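PDB 5TAO: malate synthase from Haloferax volcanii, which catalyses the magnesium-dependent Claisen condensation of acetyl-CoA with glyoxylate and hydrolysis of the malyl-CoA intermediate, giving malate and CoA in the glyoxylate cycle. Local coordinates for the potassium ion site and the interface of chains A and B. Numbering follows the deposited sequence. Chains: chain A/B, Malate synthase.

Contact 1: the potassium ion site. Residues chain A 138, 172-181. With K (potassium ion), chain C; K (potassium ion), chain D; ACT (acetate ion), chain E.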
loop_
_atom_site.group_PDB
_atom_site.type_symbol
_atom_site.label_atom_id
_atom_site.label_comp_id
_atom_site.label_asym_id
_atom_site.label_seq_id
_atom_site.Cartn_x
_atom_site.Cartn_y
_atom_site.Cartn_z
ATOM N N THR A 138 3.400 7.455 -23.932
ATOM C CA THR A 138 3.463 8.853 -23.648
ATOM C C THR A 138 4.641 9.502 -24.418
ATOM O O THR A 138 4.548 10.637 -24.931
ATOM C CB THR A 138 3.613 9.067 -22.132
ATOM O OG1 THR A 138 2.442 8.565 -21.479
ATOM C CG2 THR A 138 3.782 10.545 -21.810
ATOM N N GLU A 172 -4.241 2.386 -9.315
ATOM C CA GLU A 172 -2.984 2.683 -9.959
ATOM C C GLU A 172 -3.183 3.642 -11.131
ATOM O O GLU A 172 -2.363 4.540 -11.298
ATOM C CB GLU A 172 -2.291 1.397 -10.418
ATOM C CG GLU A 172 -1.858 0.449 -9.302
ATOM C CD GLU A 172 -0.597 0.853 -8.521
ATOM O OE1 GLU A 172 0.238 1.712 -8.952
ATOM O OE2 GLU A 172 -0.421 0.276 -7.429
ATOM N N MET A 173 -4.266 3.461 -11.910
ATOM C CA MET A 173 -4.628 4.320 -13.042
ATOM C C MET A 173 -4.768 5.748 -12.717
ATOM O O MET A 173 -4.652 6.610 -13.589
ATOM C CB MET A 173 -5.989 3.949 -13.629
ATOM C CG MET A 173 -5.968 2.680 -14.467
ATOM S SD MET A 173 -7.623 2.128 -14.975
ATOM C CE MET A 173 -8.022 3.583 -15.884
ATOM N N GLY A 174 -5.100 6.058 -11.474
ATOM C CA GLY A 174 -5.300 7.479 -11.167
ATOM C C GLY A 174 -4.000 8.164 -10.740
ATOM O O GLY A 174 -3.956 9.359 -10.610
ATOM N N LYS A 175 -2.905 7.444 -10.550
ATOM C CA LYS A 175 -1.692 8.143 -10.136
ATOM C C LYS A 175 -1.162 9.126 -11.199
ATOM O O LYS A 175 -1.412 8.999 -12.419
ATOM C CB LYS A 175 -0.599 7.187 -9.676
ATOM C CG LYS A 175 -0.988 6.183 -8.602
ATOM C CD LYS A 175 0.176 5.279 -8.257
ATOM C CE LYS A 175 -0.201 4.468 -7.017
ATOM N NZ LYS A 175 0.864 3.480 -6.677
ATOM N N PRO A 176 -0.553 10.197 -10.742
ATOM C CA PRO A 176 -0.267 11.279 -11.689
ATOM C C PRO A 176 1.029 11.006 -12.478
ATOM O O PRO A 176 1.241 11.563 -13.527
ATOM C CB PRO A 176 -0.137 12.513 -10.768
ATOM C CG PRO A 176 0.326 11.916 -9.434
ATOM C CD PRO A 176 -0.487 10.660 -9.333
ATOM N N THR A 177 1.799 10.021 -12.062
ATOM C CA THR A 177 2.966 9.646 -12.754
ATOM C C THR A 177 2.755 8.733 -13.948
ATOM O O THR A 177 3.708 8.363 -14.573
ATOM C CB THR A 177 3.885 8.981 -11.777
ATOM O OG1 THR A 177 3.100 8.042 -11.051
ATOM C CG2 THR A 177 4.462 10.044 -10.836
ATOM N N ASN A 178 1.517 8.385 -14.250
ATOM C CA ASN A 178 1.201 7.663 -15.443
ATOM C C ASN A 178 0.012 8.203 -16.212
ATOM O O ASN A 178 -0.732 9.099 -15.724
ATOM C CB ASN A 178 1.069 6.199 -15.162
ATOM C CG ASN A 178 -0.169 5.863 -14.387
ATOM O OD1 ASN A 178 -1.268 6.160 -14.833
ATOM N ND2 ASN A 178 0.014 5.259 -13.167
ATOM N N ASN A 179 -0.155 7.681 -17.422
ATOM C CA ASN A 179 -1.263 8.042 -18.296
ATOM C C ASN A 179 -2.133 6.802 -18.557
ATOM O O ASN A 179 -2.720 6.639 -19.616
ATOM C CB ASN A 179 -0.728 8.658 -19.603
ATOM C CG ASN A 179 -0.324 10.126 -19.439
ATOM O OD1 ASN A 179 -0.918 10.860 -18.688
ATOM N ND2 ASN A 179 0.742 10.522 -20.101
ATOM N N LEU A 180 -2.227 5.897 -17.581
ATOM C CA LEU A 180 -2.954 4.650 -17.827
ATOM C C LEU A 180 -4.467 4.765 -17.988
ATOM O O LEU A 180 -5.083 3.764 -18.297
ATOM C CB LEU A 180 -2.650 3.611 -16.753
ATOM C CG LEU A 180 -1.310 2.929 -16.904
ATOM C CD1 LEU A 180 -0.976 2.343 -15.541
ATOM C CD2 LEU A 180 -1.322 1.845 -17.938
ATOM N N GLU A 181 -5.040 5.970 -17.963
ATOM C CA GLU A 181 -6.386 6.165 -18.388
ATOM C C GLU A 181 -6.512 5.827 -19.893
ATOM O O GLU A 181 -7.569 5.726 -20.419
ATOM C CB GLU A 181 -6.769 7.634 -18.219
ATOM C CG GLU A 181 -6.766 8.096 -16.780
ATOM C CD GLU A 181 -5.458 8.739 -16.295
ATOM O OE1 GLU A 181 -4.343 8.518 -16.867
ATOM O OE2 GLU A 181 -5.579 9.425 -15.239
HETATM K K K C . -2.957 8.536 -14.406
HETATM K K K D . -0.233 11.638 -16.106
HETATM C C ACT E . -3.169 11.799 -14.322
HETATM O O ACT E . -2.513 11.681 -15.379
HETATM O OXT ACT E . -3.832 10.789 -13.955
HETATM C CH3 ACT E . -3.119 13.110 -13.532
#
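Two potassium ions, K (chain C) and K (chain D), lie 4.5 Å apart in the loop from A:Met173 to the 3-10 helix 180-182. K (chain C) has an eight-coordinate shell of oxygens. Backbone carbonyls supply much of it: O of A:Met173, of A:Lys175 at 2.6 Å from K (chain C), and of A:Asn178. A:Glu181, its chain bent at chi2 (94°), straddles the ion with OE1 and OE2. The acetate, poorly ordered and probably from crystallisation, adds OXT to K (chain C) and reaches K (chain D) with O, which also makes a long contact to K (chain C). A:Asn178 O is the protein's own bridge, 2.6 Å from both K (chain C) and K (chain D). The shell of K (chain D) is irregular, perhaps with unseen ligands; A:Pro176 O and A:Asn179 OD1 lie nearly opposite each other across it (157°).

The side chain of A:Asn178 braces the shell of K (chain C): CG takes the crowded position between backbone N and carbonyl carbon (chi1 71°), turning OD1 onto K (chain C) at 2.9 Å. The same OD1 accepts the backbone N of A:Leu180 from above its carbonyl plane, while ND2 gives an almost straight in-plane hydrogen bond to A:Glu172 O, fixing the amide at both ends. A:Lys175 NZ makes a salt bridge to A:Glu172 OE1, met from above the carboxylate plane. This loop site is distinct from the Mg(2+) site; its potassium may come from the medium, though cations here may help hold the loop's shape. A:Asn179 directs ND2 away from the metal to A:Thr138 OG1 on helix 127-143, 2.9 Å off and close to the amide plane.

Contact 2: the interface of chains A and B. Residues chain A 135, 138-139, 142-143; chain B 92-93, 95-96, 136.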
loop_
_atom_site.group_PDB
_atom_site.type_symbol
_atom_site.label_atom_id
_atom_site.label_comp_id
_atom_site.label_asym_id
_atom_site.label_seq_id
_atom_site.Cartn_x
_atom_site.Cartn_y
_atom_site.Cartn_z
ATOM N N GLU A 135 4.483 4.447 -20.330
ATOM C CA GLU A 135 5.480 5.479 -20.495
ATOM C C GLU A 135 5.965 5.587 -21.981
ATOM O O GLU A 135 6.245 6.675 -22.432
ATOM C CB GLU A 135 6.684 5.214 -19.633
ATOM C CG GLU A 135 7.808 6.223 -19.785
ATOM C CD GLU A 135 7.333 7.692 -19.541
ATOM O OE1 GLU A 135 6.177 8.015 -19.093
ATOM O OE2 GLU A 135 8.165 8.557 -19.824
ATOM N N THR A 138 3.400 7.455 -23.932
ATOM C CA THR A 138 3.463 8.853 -23.648
ATOM C C THR A 138 4.641 9.502 -24.418
ATOM O O THR A 138 4.548 10.637 -24.931
ATOM C CB THR A 138 3.613 9.067 -22.132
ATOM O OG1 THR A 138 2.442 8.565 -21.479
ATOM C CG2 THR A 138 3.782 10.545 -21.810
ATOM N N ILE A 139 5.759 8.817 -24.437
ATOM C CA ILE A 139 6.950 9.335 -25.144
ATOM C C ILE A 139 6.730 9.427 -26.692
ATOM O O ILE A 139 7.007 10.471 -27.289
ATOM C CB ILE A 139 8.145 8.499 -24.890
ATOM C CG1 ILE A 139 8.630 8.763 -23.440
ATOM C CG2 ILE A 139 9.268 8.800 -25.941
ATOM C CD1 ILE A 139 9.608 7.735 -23.001
ATOM N N HIS A 142 4.531 12.375 -27.402
ATOM C CA HIS A 142 5.220 13.653 -27.317
ATOM C C HIS A 142 6.281 13.746 -28.420
ATOM O O HIS A 142 6.555 14.819 -28.851
ATOM C CB HIS A 142 5.870 13.927 -25.951
ATOM C CG HIS A 142 4.904 14.294 -24.900
ATOM N ND1 HIS A 142 4.818 15.570 -24.387
ATOM C CD2 HIS A 142 3.933 13.566 -24.285
ATOM C CE1 HIS A 142 3.862 15.602 -23.479
ATOM N NE2 HIS A 142 3.292 14.406 -23.415
ATOM N N GLU A 143 6.885 12.663 -28.825
ATOM C CA GLU A 143 7.900 12.737 -29.878
ATOM C C GLU A 143 7.255 13.182 -31.204
ATOM O O GLU A 143 7.837 13.911 -31.942
ATOM C CB GLU A 143 8.577 11.435 -30.085
ATOM C CG GLU A 143 9.680 11.150 -29.110
ATOM C CD GLU A 143 10.751 12.237 -29.087
ATOM O OE1 GLU A 143 11.313 12.481 -30.165
ATOM O OE2 GLU A 143 11.019 12.842 -28.012
ATOM N N PRO B 92 8.378 14.136 -21.089
ATOM C CA PRO B 92 8.737 12.902 -21.704
ATOM C C PRO B 92 9.849 13.047 -22.758
ATOM O O PRO B 92 10.622 12.127 -22.967
ATOM C CB PRO B 92 7.416 12.496 -22.416
ATOM C CG PRO B 92 6.368 13.224 -21.683
ATOM C CD PRO B 92 6.949 14.472 -21.230
ATOM N N GLU B 93 9.919 14.204 -23.421
ATOM C CA GLU B 93 10.950 14.411 -24.446
ATOM C C GLU B 93 12.314 14.443 -23.832
ATOM O O GLU B 93 13.282 13.842 -24.348
ATOM C CB GLU B 93 10.714 15.734 -25.194
ATOM C CG GLU B 93 9.404 15.773 -25.943
ATOM C CD GLU B 93 8.292 16.460 -25.135
ATOM O OE1 GLU B 93 8.306 16.434 -23.833
ATOM O OE2 GLU B 93 7.402 17.030 -25.834
ATOM N N ARG B 95 13.175 12.939 -21.023
ATOM C CA ARG B 95 13.528 11.588 -20.602
ATOM C C ARG B 95 14.122 10.754 -21.752
ATOM O O ARG B 95 15.067 10.024 -21.562
ATOM C CB ARG B 95 12.316 10.854 -19.958
ATOM C CG ARG B 95 11.824 11.524 -18.686
ATOM C CD ARG B 95 10.821 10.657 -17.893
ATOM N NE ARG B 95 9.486 10.487 -18.474
ATOM C CZ ARG B 95 8.482 11.330 -18.361
ATOM N NH1 ARG B 95 8.613 12.509 -17.747
ATOM N NH2 ARG B 95 7.306 10.985 -18.817
ATOM N N TYR B 96 13.457 10.810 -22.899
ATOM C CA TYR B 96 13.795 10.063 -24.053
ATOM C C TYR B 96 15.176 10.529 -24.559
ATOM O O TYR B 96 15.995 9.697 -24.844
ATOM C CB TYR B 96 12.726 10.240 -25.156
ATOM C CG TYR B 96 12.990 9.374 -26.382
ATOM C CD1 TYR B 96 13.424 8.100 -26.275
ATOM C CD2 TYR B 96 12.835 9.881 -27.648
ATOM C CE1 TYR B 96 13.735 7.352 -27.386
ATOM C CE2 TYR B 96 13.101 9.132 -28.765
ATOM C CZ TYR B 96 13.570 7.876 -28.626
ATOM O OH TYR B 96 13.869 7.123 -29.740
ATOM N N PHE B 136 15.104 2.356 -18.346
ATOM C CA PHE B 136 16.100 2.801 -19.345
ATOM C C PHE B 136 17.475 2.305 -19.088
ATOM O O PHE B 136 18.145 1.810 -20.002
ATOM C CB PHE B 136 16.069 4.294 -19.495
ATOM C CG PHE B 136 14.840 4.811 -20.191
ATOM C CD1 PHE B 136 14.352 4.211 -21.294
ATOM C CD2 PHE B 136 14.278 5.969 -19.824
ATOM C CE1 PHE B 136 13.277 4.741 -21.987
ATOM C CE2 PHE B 136 13.188 6.500 -20.493
ATOM C CZ PHE B 136 12.686 5.868 -21.574
HETATM O O HOH W 1 13.215 13.768 -27.113
#
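A two-fold symmetric, helix-on-helix interface joins two copies of malate synthase, helix 127-143 of chain A meeting the start of helix 92-105 of chain B. The enzyme exists as trimer and hexamer in equilibrium, and a two-fold contact of this kind may be what pairs trimers into the hexamer. Its polar anchor is a side-on salt bridge. B:Arg95, bent at chi3 (-71°), presents NE and NH2 together to one oxygen of A:Glu135, with OE2 lying in the guanidinium plane 2.7 Å from NE. B:Arg95 NH2 meets the syn lone pair of A:Glu135 OE2 at 2.8 Å, whereas NE comes from above the carboxylate plane; the two planes are turned 41° apart. B:Pro92 CA lies over one guanidinium face and probably limits its rotation. An alanine at B:Arg95 removes both donors to A:Glu135 OE2 and would probably weaken this polar anchor, leaving the carboxylate without its cationic partner.

The neighbouring contacts are largely apolar. B:Pro92 sets CG over the centre of the A:His142 ring, 3.6 Å from the centroid, in a CH-pi contact. At that ring's edge, in plane, ND1 makes a weak hydrogen bond to B:Glu93 OE2, the carboxylate standing nearly perpendicular to the imidazole. A:Ile139 divides its branches: CG2 packs 3.8 Å from B:Tyr96 CG, and CD1 meets B:Phe136 CZ tip to tip, in the plane of the phenyl ring. B:Tyr96, its CG anti to the backbone N (chi1 -176°), turns the CD2 edge of its ring to the A:Glu143 carboxylate, CD2 lying 3.5 Å from A:Glu143 CD and OE1 at the edge in the ring plane. A water links A:Glu143 OE2 at 2.5 Å to the backbone O of B:Glu93 at 2.8 Å.

Contact 1 and contact 2 lie about 14 Å apart, measured between the centres of their C-alpha atoms, and A:Thr138 of helix 127-143 belongs to both. Its hydroxyl serves the loop of contact 1, while its methyl CG2 packs against B:Pro92 in contact 2, so one side chain couples the potassium-bound loop to the subunit boundary. Order in that loop may therefore help steady the helix that chain B grips. Each contact centre is about 34 Å from A:Asp388, the predicted proton acceptor, so neither touches that residue directly; a part in stability or assembly is the simpler reading, though the structure alone does not show it.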